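Local coordinates for protein KLLA0F20702p (Kluyveromyces lactis, PDB 5Y5A) that probably serves as the Est1 subunit of telomerase, binding Cdc13 so that the enzyme is recruited to telomeres, at residues K44-L49 with Y134-E139; E139-N144 with V185-R190; N144-A149 with D154-L159; C191-G196 with G235-Q240. All coordinates share one frame; numbering follows the deposited sequence.

Contact 1 (K44-L49 with Y134-E139); sequences KIMQML and YYSTLE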
# COMPACT_ATOMS: atom_id res chain seq x y z
N LYS A 44 -29.42 0.51 -19.09
CA LYS A 44 -30.21 0.46 -17.87
C LYS A 44 -29.40 0.93 -16.68
O LYS A 44 -29.90 1.65 -15.82
CB LYS A 44 -30.73 -0.95 -17.62
CG LYS A 44 -31.81 -1.40 -18.58
CD LYS A 44 -32.41 -2.72 -18.15
CE LYS A 44 -33.57 -3.11 -19.05
NZ LYS A 44 -34.22 -4.37 -18.60
N ILE A 45 -28.14 0.51 -16.64
CA ILE A 45 -27.26 0.84 -15.53
C ILE A 45 -26.98 2.33 -15.49
O ILE A 45 -27.06 2.96 -14.44
CB ILE A 45 -25.94 0.05 -15.62
CG1 ILE A 45 -26.21 -1.45 -15.45
CG2 ILE A 45 -24.94 0.54 -14.58
CD1 ILE A 45 -24.96 -2.30 -15.50
N MET A 46 -26.66 2.90 -16.66
CA MET A 46 -26.41 4.33 -16.78
C MET A 46 -27.61 5.11 -16.26
O MET A 46 -27.47 6.20 -15.70
CB MET A 46 -26.13 4.72 -18.24
CG MET A 46 -24.69 4.44 -18.69
SD MET A 46 -24.41 4.67 -20.47
CE MET A 46 -22.68 4.22 -20.62
N GLN A 47 -28.79 4.53 -16.43
CA GLN A 47 -30.02 5.14 -15.96
C GLN A 47 -30.19 5.03 -14.45
O GLN A 47 -30.73 5.94 -13.82
CB GLN A 47 -31.21 4.49 -16.65
CG GLN A 47 -32.52 5.16 -16.37
CD GLN A 47 -33.56 4.70 -17.34
OE1 GLN A 47 -33.23 4.05 -18.32
NE2 GLN A 47 -34.81 5.04 -17.07
N MET A 48 -29.75 3.91 -13.87
CA MET A 48 -29.76 3.77 -12.42
C MET A 48 -28.84 4.82 -11.81
O MET A 48 -29.19 5.46 -10.82
CB MET A 48 -29.31 2.38 -12.00
CG MET A 48 -30.20 1.26 -12.50
SD MET A 48 -29.45 -0.34 -12.15
CE MET A 48 -30.58 -1.44 -12.97
N LEU A 49 -27.68 4.98 -12.43
CA LEU A 49 -26.65 5.89 -11.96
C LEU A 49 -27.09 7.35 -12.07
O LEU A 49 -26.71 8.18 -11.24
CB LEU A 49 -25.35 5.67 -12.72
CG LEU A 49 -24.61 4.37 -12.37
CD1 LEU A 49 -23.51 4.06 -13.38
CD2 LEU A 49 -24.04 4.45 -10.96
N TYR A 134 -17.84 3.41 -17.04
CA TYR A 134 -17.20 3.94 -15.84
C TYR A 134 -16.74 5.38 -16.01
O TYR A 134 -16.91 6.19 -15.10
CB TYR A 134 -16.01 3.06 -15.46
CG TYR A 134 -16.42 1.69 -15.01
CD1 TYR A 134 -17.25 1.52 -13.90
CD2 TYR A 134 -15.99 0.56 -15.68
CE1 TYR A 134 -17.64 0.27 -13.49
CE2 TYR A 134 -16.37 -0.70 -15.27
CZ TYR A 134 -17.20 -0.84 -14.17
OH TYR A 134 -17.58 -2.09 -13.76
N TYR A 135 -16.16 5.70 -17.16
CA TYR A 135 -15.68 7.04 -17.41
C TYR A 135 -16.83 8.04 -17.62
O TYR A 135 -16.68 9.22 -17.33
CB TYR A 135 -14.74 7.06 -18.62
CG TYR A 135 -14.02 8.37 -18.82
CD1 TYR A 135 -13.02 8.78 -17.94
CD2 TYR A 135 -14.34 9.21 -19.88
CE1 TYR A 135 -12.36 9.98 -18.11
CE2 TYR A 135 -13.68 10.42 -20.05
CZ TYR A 135 -12.70 10.80 -19.16
OH TYR A 135 -12.04 11.99 -19.33
N SER A 136 -17.97 7.56 -18.13
CA SER A 136 -19.17 8.40 -18.25
C SER A 136 -19.59 8.88 -16.88
O SER A 136 -19.94 10.05 -16.70
CB SER A 136 -20.35 7.64 -18.88
OG SER A 136 -20.09 7.26 -20.21
N THR A 137 -19.56 7.97 -15.92
CA THR A 137 -20.01 8.25 -14.58
C THR A 137 -19.11 9.30 -13.93
O THR A 137 -19.60 10.25 -13.31
CB THR A 137 -20.05 6.97 -13.74
OG1 THR A 137 -20.69 5.94 -14.50
CG2 THR A 137 -20.82 7.19 -12.45
N LEU A 138 -17.80 9.15 -14.10
CA LEU A 138 -16.84 10.16 -13.66
C LEU A 138 -17.15 11.53 -14.25
O LEU A 138 -17.30 12.51 -13.51
CB LEU A 138 -15.42 9.75 -14.05
CG LEU A 138 -14.69 8.78 -13.14
CD1 LEU A 138 -13.30 8.48 -13.69
CD2 LEU A 138 -14.60 9.33 -11.73
N GLU A 139 -17.26 11.59 -15.57
CA GLU A 139 -17.57 12.84 -16.27
C GLU A 139 -18.90 13.42 -15.80
O GLU A 139 -19.03 14.63 -15.64
CB GLU A 139 -17.62 12.62 -17.79
CG GLU A 139 -16.26 12.43 -18.45
CD GLU A 139 -16.37 12.26 -19.96
OE1 GLU A 139 -17.27 11.53 -20.42
OE2 GLU A 139 -15.55 12.86 -20.69
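Leu-49 and Thr-137 meet with their side chains crossing at about a right angle: CD1 of the leucine stands 3.6 Å from OG1 of the threonine. Here helix 33-53 comes closest to helix 113-144 within 44-49 and 134-139, with the CA atoms of Leu-49 and Thr-137 7.5 Å apart. The leucine places CG beside its backbone N (chi1 -72°), and from there the CD1 branch is the one that reaches across the gap. Thr-137 meets it with both branches. Its hydroxyl lies nearer, while the methyl CG2 of Thr-137 stands 4.2 Å from Leu-49 CD1.

The second meeting is looser and lies toward the surface. Met-46 leaves its helix at a slant, but its chain is extended beyond CG (chi2 172°, chi3 -178°), which carries the terminal CE to 4.0 Å from Ser-136 OG. The methionine therefore touches end-on, through its methyl rather than its sulfur, and its side chain also rests on Leu-133 one turn earlier in helix 113-144.

Both hydroxyls that face helix 33-53 look inward to their own helix. Ser-136 OG bonds to the carbonyl O of Lys-132, and Thr-137 OG1 to that of Leu-133. Around the pair, Leu-49 packs on Ile-81 of helix 78-105 and Thr-137 on Cys-191 of helix 179-206, joining four helices of the N-terminal helical part.

Because each hydroxyl has its polar partner within its own helix, it can lie against a methyl group without the cost of losing a bond. Between these two segments the contact is van der Waals in nature.

Contact 2 (E139-N144 with V185-R190); sequences ELIFAN and VMASQR
Ile-141 and Ser-188 form the tight heart of the contact, where segments 139-144 and 185-190 run roughly antiparallel, their axes 148° apart in direction and 10.4 Å at closest approach. CD1 of Ile-141 comes within 3.6 Å of Ser-188 OG, and its other branch, CG2, lies 3.9 Å from the same oxygen. CD1 of Ile-141 also packs 3.8 Å from Ala-187 CB, so one side-chain end spans two neighbouring residues. The small side chains of Ala-187 and Ser-188 are consistent with this close approach. The buried serine hydroxyl is bonded to the carbonyl O of Cys-184 in its own helix.

Packing slackens at Phe-142, whose CE1 is 4.1 Å from Ser-188 OG. Glu-139 and Ala-143 face solvent, and Asn-144, in the last turn of the helix, folds back on it: its ND2 gives a nearly straight bond (174°) to Leu-140 O. That carbonyl oxygen also accepts from the backbone N of Ala-143 and of Asn-144.

Val-185 and Met-186 pack on an apolar side chain of the bound peptide, probably from Cdc13. In this helical part, matching the Est1 family of the TPR clan, Ile-141 touches Leu-53 of helix 33-53, Ala-187 touches Ala-78 of helix 78-105, and Phe-142 packs on Thr-155 of the short helix 155-158.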
# COMPACT_ATOMS: atom_id res chain seq x y z
N GLU A 139 -17.26 11.59 -15.57
CA GLU A 139 -17.57 12.84 -16.27
C GLU A 139 -18.90 13.42 -15.80
O GLU A 139 -19.03 14.63 -15.64
CB GLU A 139 -17.62 12.62 -17.79
CG GLU A 139 -16.26 12.43 -18.45
CD GLU A 139 -16.37 12.26 -19.96
OE1 GLU A 139 -17.27 11.53 -20.42
OE2 GLU A 139 -15.55 12.86 -20.69
N LEU A 140 -19.88 12.55 -15.58
CA LEU A 140 -21.17 12.96 -15.04
C LEU A 140 -20.98 13.63 -13.69
O LEU A 140 -21.47 14.73 -13.46
CB LEU A 140 -22.12 11.77 -14.91
CG LEU A 140 -23.42 12.05 -14.15
CD1 LEU A 140 -24.30 13.01 -14.94
CD2 LEU A 140 -24.18 10.77 -13.83
N ILE A 141 -20.25 12.95 -12.82
CA ILE A 141 -20.04 13.40 -11.45
C ILE A 141 -19.33 14.75 -11.40
O ILE A 141 -19.80 15.68 -10.75
CB ILE A 141 -19.23 12.37 -10.66
CG1 ILE A 141 -20.09 11.15 -10.36
CG2 ILE A 141 -18.71 12.98 -9.36
CD1 ILE A 141 -19.32 9.98 -9.79
N PHE A 142 -18.23 14.85 -12.11
CA PHE A 142 -17.45 16.06 -12.13
C PHE A 142 -18.12 17.22 -12.84
O PHE A 142 -17.72 18.36 -12.70
CB PHE A 142 -16.10 15.78 -12.77
CG PHE A 142 -15.11 15.15 -11.84
CD1 PHE A 142 -15.11 13.80 -11.62
CD2 PHE A 142 -14.18 15.91 -11.18
CE1 PHE A 142 -14.21 13.22 -10.77
CE2 PHE A 142 -13.27 15.33 -10.33
CZ PHE A 142 -13.29 13.98 -10.13
N ALA A 143 -19.15 16.93 -13.61
CA ALA A 143 -19.89 17.95 -14.35
C ALA A 143 -20.95 18.62 -13.48
O ALA A 143 -21.28 19.79 -13.67
CB ALA A 143 -20.53 17.37 -15.60
N ASN A 144 -21.50 17.87 -12.53
CA ASN A 144 -22.55 18.38 -11.65
C ASN A 144 -22.03 19.01 -10.36
O ASN A 144 -22.55 20.02 -9.90
CB ASN A 144 -23.53 17.26 -11.29
CG ASN A 144 -24.56 17.02 -12.37
OD1 ASN A 144 -25.66 17.56 -12.31
ND2 ASN A 144 -24.20 16.20 -13.35
N VAL A 185 -17.72 10.56 -4.00
CA VAL A 185 -16.30 10.24 -4.00
C VAL A 185 -16.09 8.74 -4.12
O VAL A 185 -15.24 8.28 -4.88
CB VAL A 185 -15.59 10.77 -2.73
CG1 VAL A 185 -14.14 10.36 -2.72
CG2 VAL A 185 -15.72 12.28 -2.64
N MET A 186 -16.88 7.97 -3.38
CA MET A 186 -16.83 6.51 -3.47
C MET A 186 -17.20 6.03 -4.88
O MET A 186 -16.62 5.08 -5.39
CB MET A 186 -17.76 5.87 -2.44
CG MET A 186 -17.33 6.09 -1.00
SD MET A 186 -15.59 5.69 -0.77
CE MET A 186 -15.60 3.90 -0.87
N ALA A 187 -18.17 6.69 -5.51
CA ALA A 187 -18.55 6.33 -6.87
C ALA A 187 -17.37 6.56 -7.81
O ALA A 187 -17.07 5.73 -8.66
CB ALA A 187 -19.76 7.11 -7.33
N SER A 188 -16.69 7.69 -7.61
CA SER A 188 -15.53 8.04 -8.41
C SER A 188 -14.42 7.02 -8.21
O SER A 188 -13.81 6.55 -9.17
CB SER A 188 -15.04 9.43 -8.05
OG SER A 188 -16.02 10.40 -8.39
N GLN A 189 -14.17 6.68 -6.95
CA GLN A 189 -13.16 5.69 -6.61
C GLN A 189 -13.45 4.35 -7.27
O GLN A 189 -12.54 3.67 -7.75
CB GLN A 189 -13.06 5.53 -5.09
CG GLN A 189 -11.87 4.71 -4.62
CD GLN A 189 -12.14 3.22 -4.60
OE1 GLN A 189 -13.28 2.79 -4.45
NE2 GLN A 189 -11.09 2.43 -4.76
N ARG A 190 -14.71 3.96 -7.30
CA ARG A 190 -15.08 2.71 -7.96
C ARG A 190 -14.83 2.78 -9.46
O ARG A 190 -14.33 1.83 -10.05
CB ARG A 190 -16.53 2.36 -7.68
CG ARG A 190 -16.78 1.98 -6.22
CD ARG A 190 -15.84 0.87 -5.76
NE ARG A 190 -16.41 0.17 -4.62
CZ ARG A 190 -16.09 0.41 -3.36
NH1 ARG A 190 -15.18 1.33 -3.06
NH2 ARG A 190 -16.68 -0.27 -2.39

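Contact 3 (N144-A149 with D154-L159); sequences NYNLTA and DTRSKL
Arg-156 reaches toward the backbone of Tyr-145 and Asn-146 without bonding directly to either, and the link through a water is weak on the arginine side. Its NH2 remains 3.9 Å from Tyr-145 O, and the CA of Asn-146 lies at the edge of the guanidinium, near its plane. The water sits in that plane too: it accepts a 3.1 Å bond from Leu-147 N and a weak one from Arg-156 NH2. The arginine chain is straight through chi2 and bends at chi3 (148°), turning the guanidinium toward the loop 144-149.

The loop also contains an Asx turn. Asn-146 OD1 accepts from Thr-148 N at 3.1 Å and from Thr-148 OG1 at 2.6 Å, both arriving from one face of the amide plane, with the hydroxyl well above it. The two bonds help hold the amide's rotation just beside the water-bound Leu-147 N.

The contact lies at the surface, where helix 113-144 has ended and the one-turn helix 155-158 begins. Asn-146 pairs through its backbone with Asn-172 and Leu-174, Tyr-145 OH bonds to the carbonyl O of Leu-53 at the end of helix 33-53, and Leu-147 and Thr-155 both pack on Phe-142 of helix 113-144.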
# COMPACT_ATOMS: atom_id res chain seq x y z
N ASN A 144 -21.50 17.87 -12.53
CA ASN A 144 -22.55 18.38 -11.65
C ASN A 144 -22.03 19.01 -10.36
O ASN A 144 -22.55 20.02 -9.90
CB ASN A 144 -23.53 17.26 -11.29
CG ASN A 144 -24.56 17.02 -12.37
OD1 ASN A 144 -25.66 17.56 -12.31
ND2 ASN A 144 -24.20 16.20 -13.35
N TYR A 145 -21.00 18.40 -9.77
CA TYR A 145 -20.61 18.77 -8.41
C TYR A 145 -19.14 19.17 -8.30
O TYR A 145 -18.28 18.62 -9.00
CB TYR A 145 -20.93 17.63 -7.45
CG TYR A 145 -22.34 17.09 -7.60
CD1 TYR A 145 -23.43 17.83 -7.18
CD2 TYR A 145 -22.58 15.84 -8.17
CE1 TYR A 145 -24.72 17.34 -7.31
CE2 TYR A 145 -23.86 15.35 -8.31
CZ TYR A 145 -24.93 16.10 -7.88
OH TYR A 145 -26.21 15.62 -8.01
N ASN A 146 -18.86 20.13 -7.42
CA ASN A 146 -17.50 20.54 -7.11
C ASN A 146 -16.95 19.71 -5.96
O ASN A 146 -17.50 19.71 -4.86
CB ASN A 146 -17.45 22.04 -6.78
CG ASN A 146 -16.04 22.61 -6.82
OD1 ASN A 146 -15.06 21.91 -6.57
ND2 ASN A 146 -15.94 23.89 -7.13
N LEU A 147 -15.86 18.99 -6.20
CA LEU A 147 -15.35 18.06 -5.21
C LEU A 147 -14.14 18.59 -4.46
O LEU A 147 -13.45 17.83 -3.77
CB LEU A 147 -14.99 16.73 -5.88
CG LEU A 147 -16.08 16.08 -6.74
CD1 LEU A 147 -15.64 14.70 -7.20
CD2 LEU A 147 -17.38 16.00 -5.96
N THR A 148 -13.88 19.89 -4.58
CA THR A 148 -12.64 20.46 -4.05
C THR A 148 -12.56 20.47 -2.53
O THR A 148 -11.49 20.68 -1.96
CB THR A 148 -12.43 21.90 -4.56
OG1 THR A 148 -13.67 22.61 -4.51
CG2 THR A 148 -11.92 21.89 -5.99
N ALA A 149 -13.68 20.24 -1.86
CA ALA A 149 -13.69 20.18 -0.41
C ALA A 149 -13.26 18.80 0.09
O ALA A 149 -13.00 18.62 1.28
CB ALA A 149 -15.06 20.54 0.14
N ASP A 154 -6.23 19.10 -8.42
CA ASP A 154 -5.64 18.70 -9.69
C ASP A 154 -6.19 17.38 -10.20
O ASP A 154 -5.76 16.89 -11.24
CB ASP A 154 -4.13 18.59 -9.55
CG ASP A 154 -3.73 17.67 -8.42
OD1 ASP A 154 -3.65 18.14 -7.26
OD2 ASP A 154 -3.49 16.48 -8.68
N THR A 155 -7.13 16.80 -9.46
CA THR A 155 -7.73 15.52 -9.84
C THR A 155 -8.48 15.63 -11.17
O THR A 155 -8.37 14.76 -12.03
CB THR A 155 -8.69 15.01 -8.76
OG1 THR A 155 -7.94 14.58 -7.62
CG2 THR A 155 -9.51 13.83 -9.28
N ARG A 156 -9.22 16.71 -11.37
CA ARG A 156 -9.91 16.89 -12.63
C ARG A 156 -8.90 16.87 -13.74
O ARG A 156 -9.07 16.17 -14.71
CB ARG A 156 -10.61 18.24 -12.68
CG ARG A 156 -12.05 18.22 -12.25
CD ARG A 156 -12.64 19.61 -12.32
NE ARG A 156 -14.04 19.51 -12.64
CZ ARG A 156 -15.02 19.81 -11.81
NH1 ARG A 156 -16.20 20.16 -12.27
NH2 ARG A 156 -14.82 19.77 -10.51
N SER A 157 -7.85 17.64 -13.60
CA SER A 157 -6.81 17.69 -14.63
C SER A 157 -6.32 16.30 -15.00
O SER A 157 -6.27 15.94 -16.18
CB SER A 157 -5.64 18.54 -14.15
OG SER A 157 -6.09 19.76 -13.58
N LYS A 158 -5.97 15.51 -13.99
CA LYS A 158 -5.43 14.17 -14.20
C LYS A 158 -6.39 13.23 -14.93
O LYS A 158 -5.97 12.21 -15.46
CB LYS A 158 -5.05 13.53 -12.86
CG LYS A 158 -3.85 14.14 -12.18
CD LYS A 158 -3.53 13.37 -10.92
CE LYS A 158 -2.31 13.93 -10.22
NZ LYS A 158 -2.02 13.18 -8.97
N LEU A 159 -7.68 13.57 -14.92
CA LEU A 159 -8.68 12.73 -15.56
C LEU A 159 -9.14 13.29 -16.90
O LEU A 159 -10.09 12.78 -17.49
CB LEU A 159 -9.86 12.48 -14.61
CG LEU A 159 -9.54 11.54 -13.45
CD1 LEU A 159 -10.76 11.29 -12.58
CD2 LEU A 159 -8.97 10.23 -13.98
O HOH W 1 -13.59 19.09 -8.28

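Contact 4 (C191-G196 with G235-Q240); sequences CLLYIG and GETFLQ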
# COMPACT_ATOMS: atom_id res chain seq x y z
N CYS A 191 -15.16 3.92 -10.06
CA CYS A 191 -14.94 4.11 -11.49
C CYS A 191 -13.46 3.97 -11.81
O CYS A 191 -13.08 3.29 -12.76
CB CYS A 191 -15.44 5.47 -11.95
SG CYS A 191 -17.23 5.64 -11.96
N LEU A 192 -12.62 4.63 -11.02
CA LEU A 192 -11.19 4.55 -11.21
C LEU A 192 -10.67 3.13 -10.94
O LEU A 192 -9.77 2.66 -11.63
CB LEU A 192 -10.48 5.56 -10.31
CG LEU A 192 -10.81 7.03 -10.62
CD1 LEU A 192 -10.37 7.92 -9.48
CD2 LEU A 192 -10.17 7.48 -11.93
N LEU A 193 -11.25 2.46 -9.94
CA LEU A 193 -10.86 1.09 -9.62
C LEU A 193 -11.16 0.12 -10.76
O LEU A 193 -10.33 -0.71 -11.12
CB LEU A 193 -11.56 0.60 -8.35
CG LEU A 193 -11.29 -0.86 -7.95
CD1 LEU A 193 -9.82 -1.08 -7.57
CD2 LEU A 193 -12.19 -1.30 -6.80
N TYR A 194 -12.36 0.21 -11.33
CA TYR A 194 -12.78 -0.78 -12.31
C TYR A 194 -12.27 -0.45 -13.71
O TYR A 194 -12.15 -1.34 -14.56
CB TYR A 194 -14.30 -0.92 -12.30
CG TYR A 194 -14.80 -1.48 -10.99
CD1 TYR A 194 -14.19 -2.60 -10.41
CD2 TYR A 194 -15.86 -0.89 -10.31
CE1 TYR A 194 -14.64 -3.11 -9.20
CE2 TYR A 194 -16.31 -1.40 -9.09
CZ TYR A 194 -15.69 -2.51 -8.55
OH TYR A 194 -16.14 -3.02 -7.35
N ILE A 195 -11.96 0.81 -13.96
CA ILE A 195 -11.22 1.16 -15.17
C ILE A 195 -9.85 0.49 -15.07
O ILE A 195 -9.39 -0.13 -16.03
CB ILE A 195 -11.09 2.68 -15.35
CG1 ILE A 195 -12.40 3.27 -15.89
CG2 ILE A 195 -9.95 3.01 -16.30
CD1 ILE A 195 -12.39 4.77 -16.03
N GLY A 196 -9.23 0.59 -13.89
CA GLY A 196 -7.94 -0.02 -13.63
C GLY A 196 -7.92 -1.52 -13.92
O GLY A 196 -7.10 -2.00 -14.71
N GLY A 235 -8.76 -1.00 0.52
CA GLY A 235 -7.73 -1.99 0.29
C GLY A 235 -7.70 -2.52 -1.13
O GLY A 235 -6.62 -2.83 -1.65
N GLU A 236 -8.87 -2.62 -1.76
CA GLU A 236 -8.99 -3.28 -3.06
C GLU A 236 -8.09 -2.64 -4.11
O GLU A 236 -7.60 -3.32 -5.01
CB GLU A 236 -10.44 -3.28 -3.53
CG GLU A 236 -10.72 -4.26 -4.66
CD GLU A 236 -10.63 -5.71 -4.23
OE1 GLU A 236 -10.79 -6.00 -3.02
OE2 GLU A 236 -10.40 -6.58 -5.10
N THR A 237 -7.87 -1.33 -4.00
CA THR A 237 -7.01 -0.63 -4.94
C THR A 237 -5.57 -1.14 -4.87
O THR A 237 -4.92 -1.31 -5.89
CB THR A 237 -7.00 0.87 -4.67
OG1 THR A 237 -8.34 1.32 -4.44
CG2 THR A 237 -6.40 1.60 -5.86
N PHE A 238 -5.08 -1.35 -3.66
CA PHE A 238 -3.74 -1.90 -3.46
C PHE A 238 -3.68 -3.33 -3.96
O PHE A 238 -2.68 -3.75 -4.55
CB PHE A 238 -3.35 -1.83 -1.97
CG PHE A 238 -3.24 -0.43 -1.43
CD1 PHE A 238 -4.37 0.23 -0.96
CD2 PHE A 238 -2.02 0.22 -1.40
CE1 PHE A 238 -4.27 1.53 -0.46
CE2 PHE A 238 -1.91 1.51 -0.90
CZ PHE A 238 -3.04 2.16 -0.43
N LEU A 239 -4.75 -4.09 -3.74
CA LEU A 239 -4.80 -5.47 -4.19
C LEU A 239 -4.61 -5.55 -5.70
O LEU A 239 -3.82 -6.35 -6.21
CB LEU A 239 -6.13 -6.13 -3.81
CG LEU A 239 -6.15 -7.61 -4.20
CD1 LEU A 239 -5.47 -8.47 -3.14
CD2 LEU A 239 -7.56 -8.12 -4.49
N GLN A 240 -5.33 -4.71 -6.43
CA GLN A 240 -5.29 -4.76 -7.88
C GLN A 240 -3.93 -4.30 -8.40
O GLN A 240 -3.42 -4.82 -9.39
CB GLN A 240 -6.41 -3.92 -8.48
CG GLN A 240 -7.80 -4.48 -8.19
CD GLN A 240 -8.01 -5.88 -8.77
OE1 GLN A 240 -7.51 -6.21 -9.85
NE2 GLN A 240 -8.76 -6.70 -8.04
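Glu-236 is the first residue of 235-240 to meet Leu-193, and it does so through its aliphatic part: CG lies 3.9 Å from Leu-193 CD2, the two side chains crossing at about a right angle. The glutamate chain then bends at chi2 (68°), which turns the carboxylate aside, where OE1 bonds to Ser-268 OG. One residue on, Thr-237 offers mainly its backbone. The CA atoms of Thr-237 and Leu-193 are 6.3 Å apart. Thr-237 CA stands 3.9 Å from Leu-193 CD1, while Thr-237 OG1 is 4.2 Å from the same methyl.

The leucine can serve both neighbours because CG stands opposite its backbone N (chi1 177°), projecting the fork at helix 235-247. Segments 191-196 and 235-240 run nearly parallel, at 18°, their axes 10.4 Å apart at closest approach. In chain order helix 218-230 comes between them and packs on both, through Leu-192 on Ala-227 and Thr-237 on Ser-228. A pair of near-parallel helices with an intervening helix packed on both is consistent with the helical-repeat architecture of the TPR clan, and this contact joins the Est1 region to the DNA/RNA-binding region.

Phe-238 makes a cation-pi contact with Arg-241, while Phe-238 and Leu-239 each pack on Ser-261 of helix 251-263. Gln-240, a turn beyond Glu-236, comes back to the leucine, with Gln-240 CG lying 4.0 Å from Leu-193 CD1. Like the glutamate it crosses Leu-193 at about a right angle and bends at chi2, and its NE2 makes a weak bond to Glu-236 OE2.

Contact 2 is wholly buried, contacts 1 and 4 are buried in part, and contact 3 lies at the surface. Helix 113-144 serves contacts 1 and 2 in succession, and helix 179-206 serves contacts 2 and 4, so these two helices run through all three helix pairings, contacts 1, 2 and 4. Cys-191, in the 191-196 segment of contact 4, packs on Thr-137 and Leu-138 of contact 1, and the Tyr-135 hydroxyl probably bonds to Leu-159 O between contacts 1 and 3. Contacts 1 and 2 set apolar carbons against hydroxyls bonded within their own helix, contact 4 sets a leucine against aliphatic stems of polar side chains, and the loop of contact 3 uses water and an Asx turn.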